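Long-range contacts in chlorella virus DNA ligase-adenylate (Chlorella virus, PDB 1FVI), which probably seals nicks in DNA in an ATP-dependent reaction that passes through a covalent enzyme-adenylate intermediate: residues Ser93-Asp98 with Ile134-Val139; Gly29-Lys34 with Gly62-Ile67; Leu22-Ile27 with Gly161-Lys166. The protein carries 1 engineered substitution. All blocks are in the same frame, centred on the assembly; numbering follows the deposited sequence.

Contact 1. Residues Ser93-Asp98 with Ile134-Val139. With AMP (adenosine monophosphate), chain C.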
loop_
_atom_site.group_PDB
_atom_site.type_symbol
_atom_site.label_atom_id
_atom_site.label_comp_id
_atom_site.label_asym_id
_atom_site.label_seq_id
_atom_site.Cartn_x
_atom_site.Cartn_y
_atom_site.Cartn_z
ATOM N N SER A 93 -6.770 0.531 -10.545
ATOM C CA SER A 93 -7.186 1.265 -9.368
ATOM C C SER A 93 -6.413 2.565 -9.218
ATOM O O SER A 93 -5.418 2.795 -9.901
ATOM C CB SER A 93 -6.984 0.397 -8.128
ATOM O OG SER A 93 -7.786 -0.763 -8.206
ATOM N N TYR A 94 -6.921 3.441 -8.362
ATOM C CA TYR A 94 -6.262 4.702 -8.083
ATOM C C TYR A 94 -6.434 4.966 -6.600
ATOM O O TYR A 94 -7.558 5.164 -6.121
ATOM C CB TYR A 94 -6.851 5.847 -8.906
ATOM C CG TYR A 94 -6.187 7.171 -8.606
ATOM C CD1 TYR A 94 -4.976 7.520 -9.204
ATOM C CD2 TYR A 94 -6.779 8.083 -7.729
ATOM C CE1 TYR A 94 -4.368 8.756 -8.943
ATOM C CE2 TYR A 94 -6.183 9.324 -7.458
ATOM C CZ TYR A 94 -4.987 9.648 -8.073
ATOM O OH TYR A 94 -4.440 10.879 -7.847
ATOM N N TYR A 95 -5.328 4.860 -5.867
ATOM C CA TYR A 95 -5.331 5.113 -4.434
ATOM C C TYR A 95 -5.170 6.627 -4.291
ATOM O O TYR A 95 -4.099 7.178 -4.582
ATOM C CB TYR A 95 -4.161 4.388 -3.765
ATOM C CG TYR A 95 -4.259 2.870 -3.772
ATOM C CD1 TYR A 95 -3.696 2.122 -4.806
ATOM C CD2 TYR A 95 -4.884 2.181 -2.720
ATOM C CE1 TYR A 95 -3.744 0.720 -4.797
ATOM C CE2 TYR A 95 -4.936 0.783 -2.699
ATOM C CZ TYR A 95 -4.360 0.063 -3.744
ATOM O OH TYR A 95 -4.382 -1.314 -3.734
ATOM N N TRP A 96 -6.255 7.284 -3.890
ATOM C CA TRP A 96 -6.303 8.738 -3.741
ATOM C C TRP A 96 -5.930 9.105 -2.329
ATOM O O TRP A 96 -6.729 8.932 -1.415
ATOM C CB TRP A 96 -7.725 9.196 -4.062
ATOM C CG TRP A 96 -7.978 10.690 -4.120
ATOM C CD1 TRP A 96 -7.051 11.686 -4.167
ATOM C CD2 TRP A 96 -9.265 11.335 -4.088
ATOM N NE1 TRP A 96 -7.678 12.912 -4.151
ATOM C CE2 TRP A 96 -9.034 12.727 -4.100
ATOM C CE3 TRP A 96 -10.591 10.866 -4.039
ATOM C CZ2 TRP A 96 -10.078 13.665 -4.060
ATOM C CZ3 TRP A 96 -11.631 11.800 -4.002
ATOM C CH2 TRP A 96 -11.360 13.186 -4.012
ATOM N N PHE A 97 -4.716 9.611 -2.142
ATOM C CA PHE A 97 -4.263 9.953 -0.800
ATOM C C PHE A 97 -4.180 11.428 -0.401
ATOM O O PHE A 97 -3.970 11.731 0.781
ATOM C CB PHE A 97 -2.961 9.210 -0.457
ATOM C CG PHE A 97 -1.841 9.426 -1.438
ATOM C CD1 PHE A 97 -1.286 10.706 -1.631
ATOM C CD2 PHE A 97 -1.259 8.338 -2.083
ATOM C CE1 PHE A 97 -0.164 10.896 -2.443
ATOM C CE2 PHE A 97 -0.130 8.507 -2.902
ATOM C CZ PHE A 97 0.424 9.787 -3.084
ATOM N N ASP A 98 -4.329 12.337 -1.368
ATOM C CA ASP A 98 -4.291 13.762 -1.066
ATOM C C ASP A 98 -5.164 14.570 -2.015
ATOM O O ASP A 98 -5.505 14.114 -3.103
ATOM C CB ASP A 98 -2.854 14.301 -1.038
ATOM C CG ASP A 98 -2.658 15.397 0.004
ATOM O OD1 ASP A 98 -3.655 15.898 0.571
ATOM O OD2 ASP A 98 -1.491 15.765 0.258
ATOM N N ILE A 134 -9.887 4.363 -4.768
ATOM C CA ILE A 134 -9.697 3.964 -3.382
ATOM C C ILE A 134 -9.190 5.100 -2.509
ATOM O O ILE A 134 -8.038 5.507 -2.618
ATOM C CB ILE A 134 -8.720 2.771 -3.271
ATOM C CG1 ILE A 134 -9.252 1.575 -4.076
ATOM C CG2 ILE A 134 -8.549 2.391 -1.811
ATOM C CD1 ILE A 134 -8.297 0.413 -4.148
ATOM N N PRO A 135 -10.067 5.660 -1.661
ATOM C CA PRO A 135 -9.685 6.758 -0.768
ATOM C C PRO A 135 -8.721 6.239 0.306
ATOM O O PRO A 135 -9.037 5.300 1.039
ATOM C CB PRO A 135 -11.025 7.177 -0.139
ATOM C CG PRO A 135 -12.058 6.712 -1.129
ATOM C CD PRO A 135 -11.510 5.377 -1.554
ATOM N N LEU A 136 -7.525 6.810 0.353
ATOM C CA LEU A 136 -6.548 6.417 1.349
ATOM C C LEU A 136 -6.674 7.341 2.544
ATOM O O LEU A 136 -6.002 8.365 2.617
ATOM C CB LEU A 136 -5.128 6.510 0.798
ATOM C CG LEU A 136 -4.404 5.287 0.226
ATOM C CD1 LEU A 136 -2.906 5.527 0.386
ATOM C CD2 LEU A 136 -4.801 4.000 0.947
ATOM N N ILE A 137 -7.606 7.022 3.434
ATOM C CA ILE A 137 -7.813 7.799 4.653
ATOM C C ILE A 137 -6.784 7.273 5.679
ATOM O O ILE A 137 -6.676 6.059 5.900
ATOM C CB ILE A 137 -9.262 7.638 5.105
ATOM C CG1 ILE A 137 -10.166 8.262 4.024
ATOM C CG2 ILE A 137 -9.466 8.252 6.494
ATOM C CD1 ILE A 137 -11.617 7.892 4.106
ATOM N N PRO A 138 -5.977 8.171 6.280
ATOM C CA PRO A 138 -4.965 7.727 7.247
ATOM C C PRO A 138 -5.444 7.150 8.569
ATOM O O PRO A 138 -6.569 7.392 9.008
ATOM C CB PRO A 138 -4.123 8.977 7.458
ATOM C CG PRO A 138 -5.163 10.077 7.345
ATOM C CD PRO A 138 -5.977 9.639 6.148
ATOM N N VAL A 139 -4.553 6.375 9.181
ATOM C CA VAL A 139 -4.781 5.734 10.466
ATOM C C VAL A 139 -4.019 6.565 11.485
ATOM O O VAL A 139 -2.912 6.991 11.205
ATOM C CB VAL A 139 -4.159 4.312 10.489
ATOM C CG1 VAL A 139 -4.224 3.727 11.889
ATOM C CG2 VAL A 139 -4.871 3.409 9.511
HETATM P P AMP C . 9.572 3.767 -1.721
HETATM O O1P AMP C . 10.933 4.125 -1.325
HETATM O O3P AMP C . 9.860 3.236 -3.186
HETATM O "O5'" AMP C . 8.765 5.009 -1.989
HETATM C "C5'" AMP C . 7.378 4.897 -2.577
HETATM C "C4'" AMP C . 6.992 6.097 -3.413
HETATM O "O4'" AMP C . 5.568 6.052 -3.540
HETATM C "C3'" AMP C . 7.336 7.455 -2.758
HETATM O "O3'" AMP C . 7.789 8.452 -3.674
HETATM C "C2'" AMP C . 6.046 7.932 -2.184
HETATM O "O2'" AMP C . 5.992 9.353 -2.211
HETATM C "C1'" AMP C . 4.968 7.209 -3.011
HETATM N N9 AMP C . 3.857 6.803 -2.171
HETATM C C8 AMP C . 3.331 5.531 -2.145
HETATM N N7 AMP C . 2.347 5.461 -1.294
HETATM C C5 AMP C . 2.195 6.718 -0.725
HETATM C C6 AMP C . 1.319 7.244 0.236
HETATM N N6 AMP C . 0.359 6.502 0.836
HETATM N N1 AMP C . 1.481 8.544 0.542
HETATM C C2 AMP C . 2.416 9.258 -0.044
HETATM N N3 AMP C . 3.312 8.894 -0.965
HETATM C C4 AMP C . 3.174 7.577 -1.298
HETATM O O HOH W 1 -3.801 10.121 2.787
#

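Contact 2. Residues Gly29-Lys34 with Gly62-Ile67. With AMP (adenosine monophosphate), chain C.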
loop_
_atom_site.group_PDB
_atom_site.type_symbol
_atom_site.label_atom_id
_atom_site.label_comp_id
_atom_site.label_asym_id
_atom_site.label_seq_id
_atom_site.Cartn_x
_atom_site.Cartn_y
_atom_site.Cartn_z
ATOM N N GLY A 29 3.486 1.881 -7.078
ATOM C CA GLY A 29 2.679 2.211 -8.233
ATOM C C GLY A 29 3.169 3.431 -8.987
ATOM O O GLY A 29 4.334 3.830 -8.876
ATOM N N ILE A 30 2.268 4.022 -9.763
ATOM C CA ILE A 30 2.601 5.195 -10.551
ATOM C C ILE A 30 1.958 6.417 -9.918
ATOM O O ILE A 30 0.718 6.512 -9.837
ATOM C CB ILE A 30 2.121 5.032 -12.032
ATOM C CG1 ILE A 30 2.691 3.736 -12.630
ATOM C CG2 ILE A 30 2.558 6.247 -12.900
ATOM C CD1 ILE A 30 4.258 3.680 -12.657
ATOM N N ARG A 31 2.817 7.284 -9.375
ATOM C CA ARG A 31 2.407 8.548 -8.749
ATOM C C ARG A 31 1.699 9.397 -9.823
ATOM O O ARG A 31 2.221 9.590 -10.937
ATOM C CB ARG A 31 3.631 9.311 -8.227
ATOM C CG ARG A 31 3.320 10.596 -7.491
ATOM C CD ARG A 31 2.509 10.293 -6.236
ATOM N NE ARG A 31 2.285 11.477 -5.402
ATOM C CZ ARG A 31 3.184 11.986 -4.564
ATOM N NH1 ARG A 31 4.374 11.411 -4.449
ATOM N NH2 ARG A 31 2.899 13.070 -3.843
ATOM N N SER A 32 0.500 9.864 -9.492
ATOM C CA SER A 32 -0.289 10.660 -10.421
ATOM C C SER A 32 -1.091 11.756 -9.736
ATOM O O SER A 32 -1.779 11.529 -8.734
ATOM C CB SER A 32 -1.227 9.760 -11.235
ATOM O OG SER A 32 -1.474 10.322 -12.508
ATOM N N VAL A 33 -0.968 12.958 -10.283
ATOM C CA VAL A 33 -1.675 14.100 -9.766
ATOM C C VAL A 33 -2.614 14.643 -10.832
ATOM O O VAL A 33 -2.287 14.680 -12.019
ATOM C CB VAL A 33 -0.704 15.210 -9.351
ATOM C CG1 VAL A 33 -1.480 16.445 -8.887
ATOM C CG2 VAL A 33 0.228 14.719 -8.251
ATOM N N LYS A 34 -3.796 15.038 -10.386
ATOM C CA LYS A 34 -4.812 15.628 -11.250
ATOM C C LYS A 34 -4.627 17.140 -11.312
ATOM O O LYS A 34 -4.877 17.863 -10.344
ATOM C CB LYS A 34 -6.214 15.299 -10.724
ATOM C CG LYS A 34 -7.328 16.110 -11.335
ATOM C CD LYS A 34 -7.341 16.003 -12.828
ATOM C CE LYS A 34 -8.364 16.967 -13.403
ATOM N NZ LYS A 34 -9.745 16.732 -12.883
ATOM N N GLY A 62 -6.578 18.872 -8.325
ATOM C CA GLY A 62 -5.784 18.893 -7.104
ATOM C C GLY A 62 -5.623 17.542 -6.412
ATOM O O GLY A 62 -5.019 17.442 -5.335
ATOM N N SER A 63 -6.162 16.498 -7.033
ATOM C CA SER A 63 -6.044 15.148 -6.496
ATOM C C SER A 63 -4.628 14.592 -6.616
ATOM O O SER A 63 -3.952 14.795 -7.632
ATOM C CB SER A 63 -6.995 14.204 -7.212
ATOM O OG SER A 63 -8.307 14.451 -6.786
ATOM N N ASP A 64 -4.196 13.887 -5.571
ATOM C CA ASP A 64 -2.882 13.263 -5.543
ATOM C C ASP A 64 -3.043 11.783 -5.149
ATOM O O ASP A 64 -3.870 11.445 -4.286
ATOM C CB ASP A 64 -1.960 13.996 -4.574
ATOM C CG ASP A 64 -0.510 13.628 -4.772
ATOM O OD1 ASP A 64 -0.208 12.827 -5.699
ATOM O OD2 ASP A 64 0.326 14.152 -4.000
ATOM N N GLY A 65 -2.272 10.909 -5.799
ATOM C CA GLY A 65 -2.393 9.487 -5.515
ATOM C C GLY A 65 -1.527 8.552 -6.337
ATOM O O GLY A 65 -0.545 8.964 -6.964
ATOM N N GLU A 66 -1.888 7.274 -6.308
ATOM C CA GLU A 66 -1.137 6.232 -7.003
ATOM C C GLU A 66 -1.997 5.341 -7.881
ATOM O O GLU A 66 -3.025 4.795 -7.441
ATOM C CB GLU A 66 -0.439 5.313 -5.975
ATOM C CG GLU A 66 0.680 5.944 -5.136
ATOM C CD GLU A 66 2.023 5.905 -5.811
ATOM O OE1 GLU A 66 2.896 6.676 -5.400
ATOM O OE2 GLU A 66 2.232 5.094 -6.727
ATOM N N ILE A 67 -1.544 5.157 -9.111
ATOM C CA ILE A 67 -2.251 4.280 -10.037
ATOM C C ILE A 67 -1.585 2.908 -9.893
ATOM O O ILE A 67 -0.367 2.815 -9.714
ATOM C CB ILE A 67 -2.102 4.752 -11.518
ATOM C CG1 ILE A 67 -2.514 6.228 -11.657
ATOM C CG2 ILE A 67 -2.922 3.847 -12.466
ATOM C CD1 ILE A 67 -2.159 6.847 -13.011
HETATM P P AMP C . 9.572 3.767 -1.721
HETATM O O1P AMP C . 10.933 4.125 -1.325
HETATM O O3P AMP C . 9.860 3.236 -3.186
HETATM O "O5'" AMP C . 8.765 5.009 -1.989
HETATM C "C5'" AMP C . 7.378 4.897 -2.577
HETATM C "C4'" AMP C . 6.992 6.097 -3.413
HETATM O "O4'" AMP C . 5.568 6.052 -3.540
HETATM C "C3'" AMP C . 7.336 7.455 -2.758
HETATM O "O3'" AMP C . 7.789 8.452 -3.674
HETATM C "C2'" AMP C . 6.046 7.932 -2.184
HETATM O "O2'" AMP C . 5.992 9.353 -2.211
HETATM C "C1'" AMP C . 4.968 7.209 -3.011
HETATM N N9 AMP C . 3.857 6.803 -2.171
HETATM C C8 AMP C . 3.331 5.531 -2.145
HETATM N N7 AMP C . 2.347 5.461 -1.294
HETATM C C5 AMP C . 2.195 6.718 -0.725
HETATM C C6 AMP C . 1.319 7.244 0.236
HETATM N N6 AMP C . 0.359 6.502 0.836
HETATM N N1 AMP C . 1.481 8.544 0.542
HETATM C C2 AMP C . 2.416 9.258 -0.044
HETATM N N3 AMP C . 3.312 8.894 -0.965
HETATM C C4 AMP C . 3.174 7.577 -1.298
HETATM O O HOH W 2 5.027 6.042 -6.830
#

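Contact 3. Residues Leu22-Ile27 with Gly161-Lys166. With AMP (adenosine monophosphate), chain C.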
loop_
_atom_site.group_PDB
_atom_site.type_symbol
_atom_site.label_atom_id
_atom_site.label_comp_id
_atom_site.label_asym_id
_atom_site.label_seq_id
_atom_site.Cartn_x
_atom_site.Cartn_y
_atom_site.Cartn_z
ATOM N N LEU A 22 -0.295 10.303 11.436
ATOM C CA LEU A 22 -1.245 9.721 10.495
ATOM C C LEU A 22 -0.575 8.849 9.429
ATOM O O LEU A 22 0.139 9.341 8.560
ATOM C CB LEU A 22 -2.068 10.839 9.846
ATOM C CG LEU A 22 -2.909 11.638 10.853
ATOM C CD1 LEU A 22 -3.556 12.852 10.179
ATOM C CD2 LEU A 22 -3.976 10.733 11.456
ATOM N N ALA A 23 -0.878 7.555 9.446
ATOM C CA ALA A 23 -0.238 6.638 8.508
ATOM C C ALA A 23 -1.093 6.059 7.392
ATOM O O ALA A 23 -2.305 5.931 7.518
ATOM C CB ALA A 23 0.448 5.501 9.287
ATOM N N THR A 24 -0.438 5.739 6.280
ATOM C CA THR A 24 -1.090 5.127 5.132
ATOM C C THR A 24 -0.105 4.093 4.591
ATOM O O THR A 24 1.054 4.054 5.020
ATOM C CB THR A 24 -1.475 6.156 4.013
ATOM O OG1 THR A 24 -0.337 6.952 3.664
ATOM C CG2 THR A 24 -2.657 7.051 4.452
ATOM N N PRO A 25 -0.572 3.188 3.711
ATOM C CA PRO A 25 0.313 2.164 3.151
ATOM C C PRO A 25 1.204 2.659 2.028
ATOM O O PRO A 25 0.785 3.464 1.193
ATOM C CB PRO A 25 -0.665 1.111 2.652
ATOM C CG PRO A 25 -1.822 1.926 2.215
ATOM C CD PRO A 25 -1.973 2.922 3.342
ATOM N N LYS A 26 2.454 2.208 2.045
ATOM C CA LYS A 26 3.399 2.572 1.001
ATOM C C LYS A 26 3.015 1.756 -0.251
ATOM O O LYS A 26 3.151 0.530 -0.289
ATOM C CB LYS A 26 4.833 2.263 1.449
ATOM C CG LYS A 26 5.961 2.844 0.585
ATOM C CD LYS A 26 7.301 2.536 1.241
ATOM C CE LYS A 26 8.488 3.280 0.616
ATOM N NZ LYS A 26 8.777 2.925 -0.812
ATOM N N ILE A 27 2.470 2.446 -1.249
ATOM C CA ILE A 27 2.051 1.808 -2.492
ATOM C C ILE A 27 3.152 1.779 -3.570
ATOM O O ILE A 27 3.876 2.772 -3.805
ATOM C CB ILE A 27 0.779 2.518 -3.073
ATOM C CG1 ILE A 27 -0.350 2.486 -2.053
ATOM C CG2 ILE A 27 0.332 1.875 -4.389
ATOM C CD1 ILE A 27 -1.275 3.653 -2.172
ATOM N N GLY A 161 5.411 -0.903 2.750
ATOM C CA GLY A 161 5.774 -0.497 4.087
ATOM C C GLY A 161 4.790 0.591 4.412
ATOM O O GLY A 161 3.670 0.562 3.893
ATOM N N VAL A 162 5.198 1.582 5.201
ATOM C CA VAL A 162 4.275 2.660 5.575
ATOM C C VAL A 162 4.725 4.095 5.326
ATOM O O VAL A 162 5.923 4.409 5.271
ATOM C CB VAL A 162 3.690 2.473 7.043
ATOM C CG1 VAL A 162 4.202 1.175 7.697
ATOM C CG2 VAL A 162 3.936 3.679 7.925
ATOM N N MET A 163 3.736 4.943 5.077
ATOM C CA MET A 163 3.962 6.370 4.848
ATOM C C MET A 163 3.401 7.122 6.053
ATOM O O MET A 163 2.238 6.947 6.409
ATOM C CB MET A 163 3.290 6.833 3.550
ATOM C CG MET A 163 3.784 6.087 2.310
ATOM S SD MET A 163 5.550 6.213 2.000
ATOM C CE MET A 163 5.721 7.969 1.566
ATOM N N ILE A 164 4.249 7.946 6.668
ATOM C CA ILE A 164 3.921 8.738 7.862
ATOM C C ILE A 164 3.768 10.258 7.610
ATOM O O ILE A 164 4.607 10.889 6.952
ATOM C CB ILE A 164 5.019 8.546 8.941
ATOM C CG1 ILE A 164 5.212 7.053 9.228
ATOM C CG2 ILE A 164 4.630 9.266 10.221
ATOM C CD1 ILE A 164 6.517 6.715 9.902
ATOM N N ARG A 165 2.721 10.840 8.190
ATOM C CA ARG A 165 2.467 12.269 8.047
ATOM C C ARG A 165 2.012 12.940 9.334
ATOM O O ARG A 165 1.219 12.378 10.106
ATOM C CB ARG A 165 1.383 12.530 6.995
ATOM C CG ARG A 165 1.676 12.039 5.590
ATOM C CD ARG A 165 1.142 13.028 4.573
ATOM N NE ARG A 165 0.738 12.396 3.320
ATOM C CZ ARG A 165 0.331 13.067 2.238
ATOM N NH1 ARG A 165 0.290 14.396 2.234
ATOM N NH2 ARG A 165 -0.122 12.408 1.181
ATOM N N LYS A 166 2.514 14.152 9.577
ATOM C CA LYS A 166 2.044 14.909 10.734
ATOM C C LYS A 166 0.690 15.504 10.271
ATOM O O LYS A 166 0.495 15.796 9.087
ATOM C CB LYS A 166 3.061 15.978 11.181
ATOM C CG LYS A 166 3.254 17.154 10.269
ATOM C CD LYS A 166 4.438 17.977 10.774
ATOM C CE LYS A 166 4.460 19.386 10.184
ATOM N NZ LYS A 166 5.712 20.151 10.516
HETATM P P AMP C . 9.572 3.767 -1.721
HETATM O O1P AMP C . 10.933 4.125 -1.325
HETATM O O3P AMP C . 9.860 3.236 -3.186
HETATM O "O5'" AMP C . 8.765 5.009 -1.989
HETATM C "C5'" AMP C . 7.378 4.897 -2.577
HETATM C "C4'" AMP C . 6.992 6.097 -3.413
HETATM O "O4'" AMP C . 5.568 6.052 -3.540
HETATM C "C3'" AMP C . 7.336 7.455 -2.758
HETATM O "O3'" AMP C . 7.789 8.452 -3.674
HETATM C "C2'" AMP C . 6.046 7.932 -2.184
HETATM O "O2'" AMP C . 5.992 9.353 -2.211
HETATM C "C1'" AMP C . 4.968 7.209 -3.011
HETATM N N9 AMP C . 3.857 6.803 -2.171
HETATM C C8 AMP C . 3.331 5.531 -2.145
HETATM N N7 AMP C . 2.347 5.461 -1.294
HETATM C C5 AMP C . 2.195 6.718 -0.725
HETATM C C6 AMP C . 1.319 7.244 0.236
HETATM N N6 AMP C . 0.359 6.502 0.836
HETATM N N1 AMP C . 1.481 8.544 0.542
HETATM C C2 AMP C . 2.416 9.258 -0.044
HETATM N N3 AMP C . 3.312 8.894 -0.965
HETATM C C4 AMP C . 3.174 7.577 -1.298
HETATM O O HOH W 3 -0.239 9.024 5.759
#

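Contact 1. Residues Ser93-Asp98 with Ile134-Val139
I134 O is held twice: by W96 N, whose hydrogen bond is 2.8 Å long, and by the weaker CA-H...O contact of Y95 CA, 3.3 Å from I134 O. Both donors come from the neighbouring parallel strand, and W96 N stands above the plane of the carbonyl. On either side of this grip the backbone adds two nearly straight bonds, I134 N to Y94 O and L136 N to W96 O (N-H...O 173° and 174°). Where regular pairing ends, a water takes over, donating to both F97 O and L136 O.

The side chains of Y95 and I134 run alongside each other in the same direction. Y95 CG and I134 CG1 each stand anti to their own carbonyl carbon, and I134 CD1 ends over one face of the tyrosine ring, a CH-pi contact 4.1 Å from the ring centroid. L136 lies further along, its CD2 meeting Y95 CD2 obliquely at 4.1 Å, while its other methyl, CD1, sits at the edge of the F97 ring and 3.4 Å from N6 of AMP. F97 takes the crowded position between backbone N and carbonyl carbon (chi1 55°), which turns one ring face to the adenine; N1 of AMP lies 3.7 Å above that plane, over the ring centre. On the opposite side of the sheet W96 and P135 pack against I119 of helix 108-121. That helix links the two parallel strands, so the arrangement is a beta-alpha-beta crossover whose outgoing ends supply F97 and L136 to the adenine pocket.

Contact 2. Residues Gly29-Lys34 with Gly62-Ile67
R31 and D64 meet nearly coplanar, their guanidinium and carboxylate planes only 19° apart. The arginine grips side-on with two nitrogens: NE reaches D64 OD1 at 2.9 Å and NH2 reaches D64 OD2 at 2.8 Å, each oxygen accepting with its syn lone pair, in bonds that are almost straight. Two torsions set this up. R31 CG starts anti to the backbone N, and the bend at chi2 (63°) brings the chain back across the partner strand, so that CD passes 3.4 Å from G65 O. D64 OD2 also accepts a hydrogen bond from Y171, which helps to fix the carboxylate, and V33 CG2 presses on D64 OD1 at 3.2 Å.

These are neighbouring antiparallel strands of a mixed five-stranded sheet in the nucleotide-binding part of the ligase, and the side chains of R31, V33, D64 and E66 project from one face of it. E66 crosses R31 obliquely, its carboxylate turned 39° from the guanidinium. Bent at chi2, it puts OE1 3.2 Å from C1' of AMP and lays OE2 near the G29-I30 peptide without hydrogen-bonding to it. R31 NH1 lies 3.4 Å from O2' of the same ribose. On the other face I67 CD1 rests against S32 CB at 3.5 Å, the serine OG being bonded to L39 O, while I30 and I67 both turn to V81 of helix 74-82.

Contact 3. Residues Leu22-Ile27 with Gly161-Lys166
The adenine of AMP has M163 over one face, opposite the one turned to F97, and a row of backbone and side-chain partners along its N6-N7 side. Bends at chi2 and chi3 fold the methionine so that it touches the base twice, CG lying 3.4 Å from AMP C6 and CE 3.6 Å from AMP N3. At the N6-N7 side the amino group N6 donates to two acceptors, T24 OG1 at 2.9 Å and P25 O at 3.1 Å, while N7 receives a nearly straight bond (167°) from I27 N. This pattern reads the donor-acceptor order of adenine. T24 OG1 can meet N6 because it occupies the crowded position between backbone N and carbonyl carbon (chi1 52°); a water hydrogen-bonded to T24 OG1 donates to L22 O. The guanidinium of R165 approaches C2 of the base only obliquely; its NH1 is salt-bridged to D98.

K26 runs out extended until chi4, which bends (-64°) and delivers NZ to the phosphorus: the 1.5 Å bond from K26 NZ to AMP P is covalent. On the way K26 CG rests against M163 SD at 3.7 Å, so the residue covering the base also flanks the lysine stem. Underneath, the two strands pair antiparallel, with T24 and M163 exchanging both backbone bonds and K26 N bonded to G161 O, 2.8 Å away, beyond the last regular pair. Helix 144-156 covers the side of A23 and P25 through Y150. The lysyl-adenylate, the segment that carries it and the partner strand, whose V162, M163, I164 and R165 follow E160 and G161 in the sequence, are the signature of the lysine-bearing first nucleotidyltransferase motif and of motif IV in ATP-dependent DNA ligases.

Overall arrangement
All three contacts line one AMP pocket, contacts 1 and 2 from one mixed sheet and contact 3 from a second. In the shared sheet strands 92-99 and 63-68 are neighbours: Y95 N lies 2.8 Å from E66 O, and the contact centres are about 10 Å apart. Contact 3 is reached through V139 O, 2.7 Å from A23 N, and through the salt bridge of D98 OD2 with R165 NH1 (3.0 Å). The base is thus sandwiched between residues of contacts 1 and 3, with contact 2 at the ribose. Contacts 2 and 3, about 15 Å apart between centres, meet where E66 CB packs on I27 CG2.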